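Local atomic coordinates of cytochrome c, class II (Shewanella frigidimarina, PDB entry 4ULV), a protein that carries a covalently bound heme c in a helical bundle and probably takes part in electron transfer and the binding of diatomic gases. Residues Ile54-Phe59 / Ala79-Lys84; Asp46-Leu51 / Asp90-Leu95; Gly27-Gly32 / Ala38-Thr43; Ala96-Ala99 / Asn105-Lys108. One frame throughout, in Å; residues are numbered along the deposited sequence.

Interaction 1: Ile54-Phe59 / Ala79-Lys84; sequences IPHEGF and ADFDSK. With HEC (heme c), chain C.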
loop_
_atom_site.group_PDB
_atom_site.type_symbol
_atom_site.label_atom_id
_atom_site.label_comp_id
_atom_site.label_asym_id
_atom_site.label_seq_id
_atom_site.Cartn_x
_atom_site.Cartn_y
_atom_site.Cartn_z
ATOM N N ILE A 54 -4.572 4.109 3.696
ATOM C CA ILE A 54 -5.303 3.003 2.956
ATOM C C ILE A 54 -6.348 2.232 3.802
ATOM O O ILE A 54 -7.474 2.078 3.363
ATOM C CB ILE A 54 -4.312 2.067 2.311
ATOM C CG1 ILE A 54 -3.398 2.750 1.303
ATOM C CG2 ILE A 54 -5.020 0.860 1.610
ATOM C CD1 ILE A 54 -4.039 3.444 0.215
ATOM N N PRO A 55 -6.023 1.784 5.023
ATOM C CA PRO A 55 -6.946 0.775 5.660
ATOM C C PRO A 55 -8.252 1.323 6.158
ATOM O O PRO A 55 -9.230 0.540 6.292
ATOM C CB PRO A 55 -6.159 0.214 6.848
ATOM C CG PRO A 55 -5.137 1.308 7.142
ATOM C CD PRO A 55 -4.772 1.905 5.798
ATOM N N HIS A 56 -8.354 2.632 6.496
ATOM C CA HIS A 56 -9.580 3.153 7.056
ATOM C C HIS A 56 -10.838 2.793 6.207
ATOM O O HIS A 56 -11.907 2.511 6.784
ATOM C CB HIS A 56 -9.459 4.657 7.218
ATOM C CG HIS A 56 -10.670 5.280 7.784
ATOM N ND1 HIS A 56 -11.631 5.875 7.003
ATOM C CD2 HIS A 56 -11.105 5.392 9.049
ATOM C CE1 HIS A 56 -12.602 6.335 7.763
ATOM N NE2 HIS A 56 -12.305 6.045 9.014
ATOM N N GLU A 57 -10.719 2.897 4.896
ATOM C CA GLU A 57 -11.813 2.626 3.957
ATOM C C GLU A 57 -12.455 1.248 4.201
ATOM O O GLU A 57 -13.662 1.089 3.942
ATOM C CB GLU A 57 -11.289 2.719 2.547
ATOM C CG GLU A 57 -12.410 2.593 1.487
ATOM C CD GLU A 57 -11.987 2.779 0.064
ATOM O OE1 GLU A 57 -10.776 3.091 -0.172
ATOM O OE2 GLU A 57 -12.894 2.710 -0.815
ATOM N N GLY A 58 -11.667 0.293 4.666
ATOM C CA GLY A 58 -12.223 -1.030 4.919
ATOM C C GLY A 58 -13.119 -1.171 6.138
ATOM O O GLY A 58 -13.736 -2.237 6.293
ATOM N N PHE A 59 -13.175 -0.192 7.037
ATOM C CA PHE A 59 -13.942 -0.336 8.280
ATOM C C PHE A 59 -15.425 -0.008 8.149
ATOM O O PHE A 59 -15.970 0.911 8.801
ATOM C CB PHE A 59 -13.271 0.428 9.398
ATOM C CG PHE A 59 -11.996 -0.223 9.869
ATOM C CD1 PHE A 59 -12.015 -1.242 10.822
ATOM C CD2 PHE A 59 -10.752 0.134 9.290
ATOM C CE1 PHE A 59 -10.840 -1.843 11.182
ATOM C CE2 PHE A 59 -9.593 -0.499 9.689
ATOM C CZ PHE A 59 -9.646 -1.496 10.654
ATOM N N ALA A 79 -16.052 8.009 16.006
ATOM C CA ALA A 79 -15.349 9.299 16.112
ATOM C C ALA A 79 -13.963 9.137 16.705
ATOM O O ALA A 79 -12.974 9.676 16.201
ATOM C CB ALA A 79 -16.184 10.291 16.859
ATOM N N ASP A 80 -13.897 8.399 17.812
ATOM C CA ASP A 80 -12.602 8.193 18.435
ATOM C C ASP A 80 -11.666 7.392 17.538
ATOM O O ASP A 80 -10.496 7.710 17.413
ATOM C CB ASP A 80 -12.701 7.544 19.823
ATOM C CG ASP A 80 -11.345 7.382 20.494
ATOM O OD1 ASP A 80 -10.687 8.418 20.831
ATOM O OD2 ASP A 80 -10.949 6.215 20.624
ATOM N N PHE A 81 -12.205 6.323 16.913
ATOM C CA PHE A 81 -11.436 5.558 15.974
ATOM C C PHE A 81 -10.826 6.427 14.849
ATOM O O PHE A 81 -9.656 6.264 14.477
ATOM C CB PHE A 81 -12.298 4.416 15.373
ATOM C CG PHE A 81 -11.548 3.510 14.450
ATOM C CD1 PHE A 81 -10.818 2.459 14.941
ATOM C CD2 PHE A 81 -11.636 3.656 13.052
ATOM C CE1 PHE A 81 -10.159 1.584 14.137
ATOM C CE2 PHE A 81 -10.991 2.757 12.220
ATOM C CZ PHE A 81 -10.268 1.701 12.736
ATOM N N ASP A 82 -11.694 7.252 14.274
ATOM C CA ASP A 82 -11.298 8.125 13.163
ATOM C C ASP A 82 -10.279 9.200 13.628
ATOM O O ASP A 82 -9.376 9.506 12.888
ATOM C CB ASP A 82 -12.521 8.805 12.537
ATOM C CG ASP A 82 -13.421 7.839 11.806
ATOM O OD1 ASP A 82 -13.022 6.661 11.565
ATOM O OD2 ASP A 82 -14.547 8.281 11.424
ATOM N N SER A 83 -10.407 9.685 14.877
ATOM C CA SER A 83 -9.417 10.610 15.436
ATOM C C SER A 83 -8.066 9.912 15.542
ATOM O O SER A 83 -7.062 10.425 15.104
ATOM C CB SER A 83 -9.922 11.081 16.776
ATOM O OG SER A 83 -8.944 11.886 17.440
ATOM N N LYS A 84 -8.068 8.673 16.092
ATOM C CA LYS A 84 -6.808 7.894 16.163
ATOM C C LYS A 84 -6.223 7.640 14.758
ATOM O O LYS A 84 -5.019 7.695 14.521
ATOM C CB LYS A 84 -7.004 6.541 16.894
ATOM C CG LYS A 84 -7.195 6.681 18.359
ATOM C CD LYS A 84 -7.207 5.288 19.043
ATOM C CE LYS A 84 -7.568 5.260 20.520
ATOM N NZ LYS A 84 -6.878 6.294 21.300
HETATM FE FE HEC C . -3.060 -2.038 13.130
HETATM C CHA HEC C . -4.518 -5.026 12.275
HETATM C CHB HEC C . -0.047 -3.300 12.302
HETATM C CHC HEC C . -1.725 1.077 13.345
HETATM C CHD HEC C . -6.125 -0.767 13.848
HETATM N NA HEC C . -2.419 -3.877 12.371
HETATM C C1A HEC C . -3.130 -4.991 12.108
HETATM C C2A HEC C . -2.311 -6.040 11.671
HETATM C C3A HEC C . -1.043 -5.549 11.680
HETATM C C4A HEC C . -1.135 -4.188 12.115
HETATM C CMA HEC C . 0.208 -6.281 11.331
HETATM C CAA HEC C . -2.782 -7.448 11.285
HETATM C CBA HEC C . -3.154 -7.485 9.790
HETATM C CGA HEC C . -3.545 -8.881 9.313
HETATM O O1A HEC C . -4.650 -9.317 9.627
HETATM O O2A HEC C . -2.744 -9.496 8.591
HETATM N NB HEC C . -1.205 -1.201 12.766
HETATM C C1B HEC C . -0.043 -1.880 12.554
HETATM C C2B HEC C . 1.109 -1.091 12.681
HETATM C C3B HEC C . 0.584 0.135 12.967
HETATM C C4B HEC C . -0.805 0.074 13.028
HETATM C CMB HEC C . 2.517 -1.526 12.613
HETATM C CAB HEC C . 1.311 1.442 13.231
HETATM C CBB HEC C . 2.538 1.687 12.361
HETATM N NC HEC C . -3.800 -0.101 13.470
HETATM C C1C HEC C . -3.075 1.077 13.607
HETATM C C2C HEC C . -3.924 2.137 13.978
HETATM C C3C HEC C . -5.210 1.617 14.108
HETATM C C4C HEC C . -5.056 0.217 13.785
HETATM C CMC HEC C . -3.430 3.569 14.207
HETATM C CAC HEC C . -6.487 2.274 14.532
HETATM C CBC HEC C . -6.686 3.742 14.306
HETATM N ND HEC C . -5.014 -2.760 13.038
HETATM C C1D HEC C . -6.105 -2.154 13.484
HETATM C C2D HEC C . -7.239 -3.017 13.532
HETATM C C3D HEC C . -6.796 -4.190 12.990
HETATM C C4D HEC C . -5.408 -4.030 12.752
HETATM C CMD HEC C . -8.611 -2.694 13.960
HETATM C CAD HEC C . -7.623 -5.403 12.698
HETATM C CBD HEC C . -8.006 -5.528 11.221
HETATM C CGD HEC C . -8.853 -6.778 10.912
HETATM O O1D HEC C . -8.481 -7.869 11.473
HETATM O O2D HEC C . -9.855 -6.588 10.208
#
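Phe81 drives the edge of its ring into the face of Phe59, and this is the tightly packed half of the contact. CZ of Phe81 stands 3.6 Å above the Phe59 ring plane, over its centre, and the two planes are inclined at 60°, an edge-to-face (T-shaped) pair. Phe81 reaches across because its CG is anti to the backbone N (chi1 -176°). Heme c closes in on both rings: its methyl CMD lies 3.7 Å from Phe59 CE1, and CAC lies 3.8 Å from Phe81 CE1. Arg12 adds a cation-pi contact to Phe59. Replacing Phe59 by an alanine would probably leave the leading edge of Phe81 without its aromatic face and open a gap beside the heme methyl. The looser, partly exposed side is polar. There His56 NE2 donates to Asp82 OD1 at 2.7 Å, with the oxygen close to the imidazole plane but approached 57° out of the carboxylate plane. The chemistry is thus split: the aromatic pair walls the heme pocket, while the histidine-carboxylate bond ties loop 54-59 to helix 78-98 nearer solvent, where the acidic partner would tend to favour a protonated His56.

Interaction 2: Asp46-Leu51 / Asp90-Leu95; sequences DNVAAL and DNAAAL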
loop_
_atom_site.group_PDB
_atom_site.type_symbol
_atom_site.label_atom_id
_atom_site.label_comp_id
_atom_site.label_asym_id
_atom_site.label_seq_id
_atom_site.Cartn_x
_atom_site.Cartn_y
_atom_site.Cartn_z
ATOM N N ASP A 46 8.253 6.894 3.827
ATOM C CA ASP A 46 7.303 7.409 2.824
ATOM C C ASP A 46 6.258 6.310 2.505
ATOM O O ASP A 46 5.072 6.610 2.417
ATOM C CB ASP A 46 8.062 7.825 1.565
ATOM C CG ASP A 46 8.975 9.060 1.777
ATOM O OD1 ASP A 46 8.575 9.908 2.575
ATOM O OD2 ASP A 46 10.083 9.126 1.199
ATOM N N ASN A 47 6.680 5.041 2.436
ATOM C CA ASN A 47 5.717 3.924 2.244
ATOM C C ASN A 47 4.698 3.905 3.379
ATOM O O ASN A 47 3.484 3.805 3.181
ATOM C CB ASN A 47 6.395 2.610 2.197
ATOM C CG ASN A 47 7.206 2.373 0.931
ATOM O OD1 ASN A 47 7.005 3.097 -0.079
ATOM N ND2 ASN A 47 8.043 1.366 0.891
ATOM N N VAL A 48 5.197 3.975 4.622
ATOM C CA VAL A 48 4.275 3.984 5.752
ATOM C C VAL A 48 3.291 5.163 5.745
ATOM O O VAL A 48 2.109 5.074 6.023
ATOM C CB VAL A 48 5.043 3.866 7.141
ATOM C CG1 VAL A 48 4.087 4.013 8.314
ATOM C CG2 VAL A 48 5.772 2.520 7.200
ATOM N N ALA A 49 3.813 6.359 5.447
ATOM C CA ALA A 49 2.947 7.504 5.422
ATOM C C ALA A 49 1.827 7.366 4.319
ATOM O O ALA A 49 0.700 7.706 4.583
ATOM C CB ALA A 49 3.749 8.794 5.146
ATOM N N ALA A 50 2.180 6.800 3.169
ATOM C CA ALA A 50 1.178 6.577 2.102
ATOM C C ALA A 50 0.217 5.477 2.472
ATOM O O ALA A 50 -0.993 5.579 2.333
ATOM C CB ALA A 50 1.882 6.233 0.801
ATOM N N LEU A 51 0.764 4.393 3.010
ATOM C CA LEU A 51 -0.037 3.222 3.412
ATOM C C LEU A 51 -1.001 3.514 4.512
ATOM O O LEU A 51 -2.070 2.938 4.642
ATOM C CB LEU A 51 0.824 2.017 3.758
ATOM C CG LEU A 51 1.558 1.310 2.610
ATOM C CD1 LEU A 51 2.744 0.475 3.114
ATOM C CD2 LEU A 51 0.616 0.447 1.727
ATOM N N ASP A 90 -1.162 11.456 10.362
ATOM C CA ASP A 90 -0.326 12.636 10.656
ATOM C C ASP A 90 1.074 12.235 11.191
ATOM O O ASP A 90 2.098 12.779 10.766
ATOM C CB ASP A 90 -1.008 13.510 11.696
ATOM C CG ASP A 90 -2.213 14.252 11.174
ATOM O OD1 ASP A 90 -2.384 14.440 9.918
ATOM O OD2 ASP A 90 -3.012 14.740 12.051
ATOM N N ASN A 91 1.118 11.329 12.198
ATOM C CA ASN A 91 2.391 10.937 12.708
ATOM C C ASN A 91 3.259 10.155 11.745
ATOM O O ASN A 91 4.464 10.270 11.734
ATOM C CB ASN A 91 2.229 10.303 14.074
ATOM C CG ASN A 91 1.803 8.848 14.041
ATOM O OD1 ASN A 91 2.354 8.052 13.290
ATOM N ND2 ASN A 91 0.860 8.483 14.926
ATOM N N ALA A 92 2.631 9.388 10.837
ATOM C CA ALA A 92 3.399 8.712 9.798
ATOM C C ALA A 92 4.027 9.736 8.833
ATOM O O ALA A 92 5.171 9.567 8.421
ATOM C CB ALA A 92 2.504 7.727 9.039
ATOM N N ALA A 93 3.247 10.766 8.510
ATOM C CA ALA A 93 3.780 11.856 7.665
ATOM C C ALA A 93 4.980 12.511 8.396
ATOM O O ALA A 93 6.036 12.842 7.803
ATOM C CB ALA A 93 2.720 12.893 7.349
ATOM N N ALA A 94 4.809 12.734 9.700
ATOM C CA ALA A 94 5.869 13.369 10.505
ATOM C C ALA A 94 7.146 12.521 10.575
ATOM O O ALA A 94 8.270 13.031 10.538
ATOM C CB ALA A 94 5.388 13.716 11.888
ATOM N N LEU A 95 6.968 11.204 10.636
ATOM C CA LEU A 95 8.124 10.333 10.584
ATOM C C LEU A 95 8.847 10.382 9.250
ATOM O O LEU A 95 10.082 10.360 9.165
ATOM C CB LEU A 95 7.674 8.878 10.891
ATOM C CG LEU A 95 8.676 7.736 10.773
ATOM C CD1 LEU A 95 9.896 7.971 11.662
ATOM C CD2 LEU A 95 8.017 6.399 11.139
#
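Helical segments Asp46-Leu51 and Asp90-Leu95 run nearly antiparallel, their N-to-C directions 161° apart and their axes approaching to 8.0 Å, with the CA atoms of Ala49 and Ala92 only 4.6 Å from each other. Such closeness is possible because methyl groups do the touching. Each of the two alanines sets its methyl against the backbone of the opposing helix. Ala49 CB rests on the peptide that follows Ala92, 3.7 Å from Ala92 O and 3.9 Å from Ala93 N. In return, Ala92 CB abuts Ala49 CA at 3.7 Å and faces the carbonyl oxygen of Val48. The two methyls themselves meet less closely, CB of Ala49 to CB of Ala92 being 4.2 Å. Val48 widens the apolar patch with one branch: CG1, held anti to the backbone N (chi1 174°), comes to 4.1 Å from Ala92 CB. No hydrogen bond passes between the segments, so the fit rests on van der Waals contact alone, and these small residues let the backbones lie almost against each other. The nearest atoms of the Val48 side chain and heme c are about 5 Å apart, which places the pair at the border of the heme site. Around this junction the other helices of the bundle gather: Leu51 packs on Leu18 and Ile19 of helix 5-30, and Leu95 on Met26 of the same helix and on Ala110 and Thr114 of helix 104-125. Helix 38-51 also meets the second subunit, Ala50 and Leu51 packing on Ala50 and Leu51 of that neighbouring chain.

Interaction 3: Gly27-Gly32 / Ala38-Thr43; sequences GAMLKG and AAVFST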
loop_
_atom_site.group_PDB
_atom_site.type_symbol
_atom_site.label_atom_id
_atom_site.label_comp_id
_atom_site.label_asym_id
_atom_site.label_seq_id
_atom_site.Cartn_x
_atom_site.Cartn_y
_atom_site.Cartn_z
ATOM N N GLY A 27 12.262 -0.289 12.171
ATOM C CA GLY A 27 12.578 -0.505 13.607
ATOM C C GLY A 27 13.785 -1.433 13.708
ATOM O O GLY A 27 14.683 -1.164 14.566
ATOM N N ALA A 28 13.928 -2.428 12.836
ATOM C CA ALA A 28 15.140 -3.294 12.861
ATOM C C ALA A 28 16.419 -2.496 12.685
ATOM O O ALA A 28 17.418 -2.758 13.341
ATOM C CB ALA A 28 15.054 -4.415 11.824
ATOM N N MET A 29 16.402 -1.512 11.783
ATOM C CA MET A 29 17.562 -0.690 11.566
ATOM C C MET A 29 17.869 0.212 12.785
ATOM O O MET A 29 19.061 0.431 13.130
ATOM C CB MET A 29 17.347 0.232 10.380
ATOM C CG MET A 29 17.300 -0.476 9.025
ATOM S SD MET A 29 17.278 0.717 7.654
ATOM C CE MET A 29 17.203 -0.413 6.287
ATOM N N LEU A 30 16.836 0.722 13.441
ATOM C CA LEU A 30 17.043 1.566 14.657
ATOM C C LEU A 30 17.487 0.747 15.876
ATOM O O LEU A 30 18.109 1.315 16.807
ATOM C CB LEU A 30 15.791 2.311 15.022
ATOM C CG LEU A 30 15.407 3.378 14.000
ATOM C CD1 LEU A 30 14.043 3.947 14.364
ATOM C CD2 LEU A 30 16.470 4.474 13.832
ATOM N N LYS A 31 17.202 -0.543 15.905
ATOM C CA LYS A 31 17.423 -1.420 17.029
ATOM C C LYS A 31 18.583 -2.356 16.802
ATOM O O LYS A 31 18.772 -3.263 17.568
ATOM C CB LYS A 31 16.110 -2.125 17.367
ATOM C CG LYS A 31 15.153 -1.046 17.847
ATOM C CD LYS A 31 13.854 -1.561 18.381
ATOM C CE LYS A 31 12.854 -1.838 17.312
ATOM N NZ LYS A 31 11.501 -1.655 17.866
ATOM N N GLY A 32 19.416 -2.117 15.813
ATOM C CA GLY A 32 20.656 -2.808 15.614
ATOM C C GLY A 32 20.561 -4.181 14.988
ATOM O O GLY A 32 21.561 -4.963 14.969
ATOM N N ALA A 38 20.077 5.037 5.395
ATOM C CA ALA A 38 19.172 6.163 5.592
ATOM C C ALA A 38 18.194 6.347 4.396
ATOM O O ALA A 38 17.096 6.831 4.579
ATOM C CB ALA A 38 19.991 7.441 5.792
ATOM N N ALA A 39 18.664 5.995 3.201
ATOM C CA ALA A 39 17.816 6.164 2.043
ATOM C C ALA A 39 16.653 5.171 2.040
ATOM O O ALA A 39 15.511 5.536 1.823
ATOM C CB ALA A 39 18.598 6.024 0.748
ATOM N N VAL A 40 16.989 3.921 2.407
ATOM C CA VAL A 40 15.958 2.893 2.543
ATOM C C VAL A 40 15.015 3.262 3.659
ATOM O O VAL A 40 13.788 3.164 3.546
ATOM C CB VAL A 40 16.560 1.510 2.730
ATOM C CG1 VAL A 40 15.486 0.486 3.046
ATOM C CG2 VAL A 40 17.326 1.119 1.476
ATOM N N PHE A 41 15.611 3.672 4.819
ATOM C CA PHE A 41 14.760 4.041 5.953
ATOM C C PHE A 41 13.744 5.127 5.528
ATOM O O PHE A 41 12.575 5.108 5.938
ATOM C CB PHE A 41 15.637 4.514 7.139
ATOM C CG PHE A 41 14.892 4.827 8.395
ATOM C CD1 PHE A 41 14.330 6.069 8.601
ATOM C CD2 PHE A 41 14.775 3.865 9.423
ATOM C CE1 PHE A 41 13.603 6.350 9.724
ATOM C CE2 PHE A 41 14.094 4.157 10.595
ATOM C CZ PHE A 41 13.549 5.398 10.764
ATOM N N SER A 42 14.260 6.144 4.813
ATOM C CA SER A 42 13.412 7.250 4.365
ATOM C C SER A 42 12.285 6.776 3.431
ATOM O O SER A 42 11.176 7.158 3.583
ATOM C CB SER A 42 14.261 8.300 3.651
ATOM O OG SER A 42 13.413 9.288 3.086
ATOM N N THR A 43 12.654 5.950 2.476
ATOM C CA THR A 43 11.620 5.517 1.507
ATOM C C THR A 43 10.585 4.564 2.190
ATOM O O THR A 43 9.386 4.635 1.840
ATOM C CB THR A 43 12.245 4.986 0.236
ATOM O OG1 THR A 43 11.353 5.276 -0.862
ATOM C CG2 THR A 43 12.564 3.543 0.353
#
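Met29 sets CG anti to its own carbonyl carbon (chi1 -69°) and runs on fully extended, while Phe41 turns CG anti to the backbone N (chi1 -176°), and the two side chains lie alongside one another, pointing opposite ways. The sulfur therefore arrives beside the base of the phenylalanine, Met29 SD to Phe41 CB 4.2 Å, near the ring plane and not over a face. One atom further, Met29 CE touches Val40 CG1 at 3.8 Å, the methionine lying crosswise to the valine. These contacts join the C-terminal end of helix 5-30 to the start of helix 38-51, a helical hairpin within the four-helix bundle of the cytochrome c' fold, bridged by the short connection 31-37. The far corner of the Phe41 ring is taken by Leu30: its CG lies 3.7 Å from Phe41 CE2, and CD1 lies 3.9 Å from Phe41 CZ. With an alanine in place of Leu30, both branches would be gone and that corner of the ring would probably face a gap, with Phe111 of helix 104-125 losing its leucine neighbour as well. Phe41 also packs on Ile107 of that helix and on Ala99.

Interaction 4: Ala96-Ala99 / Asn105-Lys108; sequences AVAA and NNIK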
loop_
_atom_site.group_PDB
_atom_site.type_symbol
_atom_site.label_atom_id
_atom_site.label_comp_id
_atom_site.label_asym_id
_atom_site.label_seq_id
_atom_site.Cartn_x
_atom_site.Cartn_y
_atom_site.Cartn_z
ATOM N N ALA A 96 8.043 10.414 8.181
ATOM C CA ALA A 96 8.618 10.584 6.846
ATOM C C ALA A 96 9.433 11.891 6.729
ATOM O O ALA A 96 10.500 11.891 6.110
ATOM C CB ALA A 96 7.570 10.475 5.765
ATOM N N VAL A 97 8.911 12.990 7.309
ATOM C CA VAL A 97 9.675 14.255 7.307
ATOM C C VAL A 97 10.956 14.070 8.129
ATOM O O VAL A 97 12.039 14.462 7.656
ATOM C CB VAL A 97 8.797 15.431 7.857
ATOM C CG1 VAL A 97 9.606 16.658 8.088
ATOM C CG2 VAL A 97 7.661 15.768 6.902
ATOM N N ALA A 98 10.860 13.471 9.334
ATOM C CA ALA A 98 12.041 13.330 10.163
ATOM C C ALA A 98 13.120 12.498 9.480
ATOM O O ALA A 98 14.316 12.744 9.583
ATOM C CB ALA A 98 11.654 12.658 11.497
ATOM N N ALA A 99 12.662 11.496 8.699
ATOM C CA ALA A 99 13.581 10.648 7.979
ATOM C C ALA A 99 14.362 11.308 6.839
ATOM O O ALA A 99 15.328 10.755 6.340
ATOM C CB ALA A 99 12.828 9.425 7.425
ATOM N N ASN A 105 18.183 11.589 16.986
ATOM C CA ASN A 105 17.331 11.721 18.182
ATOM C C ASN A 105 15.879 12.003 17.767
ATOM O O ASN A 105 14.923 11.471 18.304
ATOM C CB ASN A 105 17.875 12.873 19.062
ATOM C CG ASN A 105 17.112 13.063 20.355
ATOM O OD1 ASN A 105 17.445 12.444 21.378
ATOM N ND2 ASN A 105 16.128 13.950 20.348
ATOM N N ASN A 106 15.738 12.921 16.816
ATOM C CA ASN A 106 14.411 13.295 16.341
ATOM C C ASN A 106 13.759 12.084 15.615
ATOM O O ASN A 106 12.573 11.801 15.801
ATOM C CB ASN A 106 14.472 14.506 15.453
ATOM C CG ASN A 106 13.102 15.044 15.174
ATOM O OD1 ASN A 106 12.359 15.456 16.088
ATOM N ND2 ASN A 106 12.735 15.034 13.905
ATOM N N ILE A 107 14.531 11.383 14.784
ATOM C CA ILE A 107 13.975 10.190 14.114
ATOM C C ILE A 107 13.533 9.134 15.127
ATOM O O ILE A 107 12.428 8.556 14.951
ATOM C CB ILE A 107 14.967 9.592 13.115
ATOM C CG1 ILE A 107 15.074 10.513 11.914
ATOM C CG2 ILE A 107 14.591 8.178 12.672
ATOM C CD1 ILE A 107 16.292 10.280 11.042
ATOM N N LYS A 108 14.357 8.825 16.156
ATOM C CA LYS A 108 13.979 7.840 17.154
ATOM C C LYS A 108 12.678 8.233 17.833
ATOM O O LYS A 108 11.783 7.380 18.025
ATOM C CB LYS A 108 15.107 7.606 18.118
ATOM C CG LYS A 108 16.211 6.774 17.466
ATOM C CD LYS A 108 17.399 6.482 18.362
#
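The carbonyl oxygen of Ala98 accepts a hydrogen bond from Ser101 OG and is pressed at the same time by Ile107, whose CG1 comes to 3.3 Å and CD1 to 3.5 Å from Ala98 O. The isoleucine adds no polar bond; its longer branch simply lies against the carbonyl. That branch is put there by the torsion that sets CG1 anti to the carbonyl carbon of Ile107 (chi1 -72°), and its end carries on to Ala99, CD1 standing 4.1 Å from Ala99 CA. Ala98 CB fits between two neighbours on the facing helix. It meets Ile107 CG1 at 4.1 Å and the amide nitrogen ND2 of Asn106 at 3.6 Å, a packing contact since a methyl offers nothing to accept the N-H. The CA atoms of Ala98 and Ile107 are 5.4 Å apart, a closeness that the small alanine permits. Asn106 lies on the exposed margin, and its backbone N is hydrogen-bonded to Asp103 OD1 in the connection. Ala99 also packs on Ala45 of helix 38-51. The arrangement is that of a tight helical hairpin, helices 78-98 and 104-125 turning back on each other at one end of the four-helix bundle.

Overall arrangement
The four contacts spread along one antiparallel four-helix bundle. Interaction 3 comes first in the chain and closes the hairpin of helices 5-30 and 38-51; interaction 2 pairs helix 38-51 with helix 78-98, and interaction 1 lies within the span of chain that interaction 2 encloses. Interaction 4 closes the hairpin of helices 78-98 and 104-125. Interactions 3 and 4, centres 10 Å apart, touch through Phe41 and Ile107, joining the two hairpins at the end remote from the heme. Interaction 1, its centre 27 Å from that of interaction 3, and interaction 2 lie on the heme half and both reach the second subunit, so pocket and dimer contact share that half. Helix 78-98 serves interactions 1, 2 and 4.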